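Local coordinates for uncharacterized protein (Bacteroides ovatus, PDB 4DQA) that is of unknown function but probably binds carbohydrate, joining an E-set-like N-terminal domain to a concanavalin A-like lectin/glucanase domain, at residues A[291-294]-A[295-299]. Residues are numbered along the deposited sequence; the frame is centred on the assembly and turned at random.
Sequences VART and ENQLK
Thr294 and Gln297 bond reciprocally in a capping box that starts the helix 295-300, directly after the loop leaving strand 282-289. The Thr294 hydroxyl, OG1, accepts from Gln297 N at 3.0 Å; chi1 of 66° tucks this oxygen between the residue's own backbone N and carbonyl carbon, facing the first turn. In return Gln297 sends its extended side chain back along the loop, where OE1 accepts a hydrogen bond from Thr294 N at 2.9 Å. That bond is nearly straight at hydrogen (168°), although the donor is tilted out of the amide carbonyl plane. The first backbone bond of the helix, Leu298 N to Thr294 O, also measures 2.9 Å.

Water adds a second grip on the glutamine amide. One molecule donates both to Gln297 OE1 and to Ala292 O, tying the side chain to the loop two residues before the cap. Another accepts from Arg293 NE at 2.9 Å, lying in the plane of the guanidinium at its edge, and makes a weak bond to the backbone carbonyl, Gln297 O.

Packing completes the turn. Bends at chi2 and chi3 fold Arg293 back across Gln297, whose CB lies over the centre of the guanidinium, 3.6 Å above its plane; amide and guanidinium planes are stacked, only 17° apart, with Arg293 NH1 3.6 Å from Gln297 CD. Trp289 engages the same arginine in a cation-pi contact. On the buried side, Leu298 CD2 meets Arg293 CB, and the leucine also packs on Ala227 and Tyr240 of the lectin-like domain's large antiparallel sheet.

Two backbone N-H groups at the start of the helix, where no preceding turn supplies carbonyls, those of Thr294 and Gln297, are thus bonded by side chains, while the stacked arginine probably limits the movement of the glutamine side chain that closes the box.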
ATOM      1  N   VAL A 291      11.760 -11.806   6.025  1.00 19.48           N
ATOM      2  CA  VAL A 291      10.875 -12.935   5.795  1.00 19.34           C
ATOM      3  C   VAL A 291      10.617 -13.054   4.304  1.00 18.90           C
ATOM      4  O   VAL A 291      10.873 -12.091   3.553  1.00 17.88           O
ATOM      5  CB  VAL A 291       9.518 -12.736   6.497  1.00 24.15           C
ATOM      6  CG1 VAL A 291       9.735 -12.629   7.994  1.00 24.85           C
ATOM      7  CG2 VAL A 291       8.776 -11.506   5.958  1.00 24.21           C
ATOM      8  N   ALA A 292      10.132 -14.216   3.876  1.00 22.20           N
ATOM      9  CA  ALA A 292       9.662 -14.382   2.513  1.00 21.89           C
ATOM     10  C   ALA A 292       8.214 -13.902   2.474  1.00 21.25           C
ATOM     11  O   ALA A 292       7.320 -14.541   3.037  1.00 22.97           O
ATOM     12  CB  ALA A 292       9.751 -15.853   2.069  1.00 22.99           C
ATOM     13  N   ARG A 293       7.969 -12.769   1.827  1.00 18.94           N
ATOM     14  CA  ARG A 293       6.620 -12.276   1.730  1.00 16.62           C
ATOM     15  C   ARG A 293       5.828 -13.169   0.784  1.00 19.49           C
ATOM     16  O   ARG A 293       6.340 -13.604  -0.255  1.00 23.52           O
ATOM     17  CB  ARG A 293       6.634 -10.829   1.223  1.00 17.60           C
ATOM     18  CG  ARG A 293       7.301  -9.848   2.174  1.00 16.86           C
ATOM     19  CD  ARG A 293       6.408  -9.519   3.352  1.00 17.14           C
ATOM     20  NE  ARG A 293       5.460  -8.490   2.974  1.00 16.62           N
ATOM     21  CZ  ARG A 293       4.508  -8.022   3.771  1.00 17.66           C
ATOM     22  NH1 ARG A 293       4.333  -8.539   4.976  1.00 20.45           N
ATOM     23  NH2 ARG A 293       3.721  -7.051   3.341  1.00 19.77           N
ATOM     24  N   THR A 294       4.592 -13.435   1.124  1.00 19.86           N
ATOM     25  CA  THR A 294       3.769 -14.282   0.277  1.00 24.29           C
ATOM     26  C   THR A 294       3.349 -13.486  -0.971  1.00 23.86           C
ATOM     27  O   THR A 294       3.435 -12.244  -0.993  1.00 19.61           O
ATOM     28  CB  THR A 294       2.506 -14.737   1.009  1.00 24.46           C
ATOM     29  OG1 THR A 294       1.677 -13.606   1.278  1.00 24.16           O
ATOM     30  CG2 THR A 294       2.840 -15.440   2.356  1.00 25.05           C
ATOM     31  N   GLU A 295       2.888 -14.196  -2.002  1.00 26.97           N
ATOM     32  CA  GLU A 295       2.357 -13.540  -3.209  1.00 24.46           C
ATOM     33  C   GLU A 295       1.272 -12.539  -2.838  1.00 24.21           C
ATOM     34  O   GLU A 295       1.239 -11.428  -3.368  1.00 20.08           O
ATOM     35  CB  GLU A 295       1.752 -14.567  -4.169  1.00 32.30           C
ATOM     36  CG  GLU A 295       2.727 -15.528  -4.750  1.00 44.17           C
ATOM     37  CD  GLU A 295       2.165 -16.241  -5.971  1.00 51.11           C
ATOM     38  OE1 GLU A 295       1.115 -15.792  -6.494  1.00 49.45           O
ATOM     39  OE2 GLU A 295       2.774 -17.250  -6.395  1.00 49.86           O
ATOM     40  N   ASN A 296       0.375 -12.931  -1.941  1.00 23.82           N
ATOM     41  CA  ASN A 296      -0.706 -12.050  -1.532  1.00 20.51           C
ATOM     42  C   ASN A 296      -0.181 -10.814  -0.818  1.00 25.81           C
ATOM     43  O   ASN A 296      -0.679  -9.712  -1.017  1.00 20.49           O
ATOM     44  CB  ASN A 296      -1.708 -12.774  -0.651  1.00 27.05           C
ATOM     45  CG  ASN A 296      -2.568 -13.730  -1.437  1.00 40.07           C
ATOM     46  OD1 ASN A 296      -2.724 -13.586  -2.648  1.00 45.21           O
ATOM     47  ND2 ASN A 296      -3.139 -14.709  -0.756  1.00 47.58           N
ATOM     48  N   GLN A 297       0.845 -10.987   0.003  1.00 19.26           N
ATOM     49  CA  GLN A 297       1.408  -9.829   0.698  1.00 19.43           C
ATOM     50  C   GLN A 297       2.086  -8.890  -0.279  1.00 20.12           C
ATOM     51  O   GLN A 297       2.035  -7.672  -0.116  1.00 19.04           O
ATOM     52  CB  GLN A 297       2.399 -10.280   1.777  1.00 19.97           C
ATOM     53  CG  GLN A 297       1.730 -10.824   3.010  1.00 19.83           C
ATOM     54  CD  GLN A 297       2.669 -11.564   3.940  1.00 21.03           C
ATOM     55  OE1 GLN A 297       3.740 -12.025   3.557  1.00 21.84           O
ATOM     56  NE2 GLN A 297       2.243 -11.696   5.199  1.00 26.68           N
ATOM     57  N   LEU A 298       2.740  -9.445  -1.285  1.00 18.42           N
ATOM     58  CA  LEU A 298       3.368  -8.605  -2.282  1.00 16.03           C
ATOM     59  C   LEU A 298       2.314  -7.829  -3.060  1.00 16.58           C
ATOM     60  O   LEU A 298       2.453  -6.625  -3.239  1.00 18.06           O
ATOM     61  CB  LEU A 298       4.203  -9.441  -3.238  1.00 16.95           C
ATOM     62  CG  LEU A 298       5.417 -10.145  -2.639  1.00 19.01           C
ATOM     63  CD1 LEU A 298       5.991 -11.112  -3.653  1.00 20.42           C
ATOM     64  CD2 LEU A 298       6.469  -9.152  -2.240  1.00 17.03           C
ATOM     65  N   LYS A 299       1.266  -8.513  -3.508  1.00 18.41           N
ATOM     66  CA  LYS A 299       0.218  -7.892  -4.321  1.00 19.48           C
ATOM     67  C   LYS A 299      -0.506  -6.792  -3.609  1.00 19.60           C
ATOM     68  O   LYS A 299      -0.750  -5.732  -4.197  1.00 21.79           O
ATOM     69  CB  LYS A 299      -0.824  -8.912  -4.757  1.00 23.77           C
ATOM     70  CG  LYS A 299      -0.341  -9.840  -5.802  1.00 24.45           C
ATOM     71  CD  LYS A 299      -1.331 -10.985  -5.960  1.00 30.35           C
ATOM     72  CE  LYS A 299      -0.817 -11.989  -6.977  1.00 39.79           C
ATOM     73  NZ  LYS A 299      -1.648 -13.220  -7.004  1.00 48.13           N
TER
HETATM   74  O   HOH W   1       5.581 -13.496   5.187  1.00 34.96           O
HETATM   75  O   HOH W   2       5.152  -6.635   0.747  1.00 16.99           O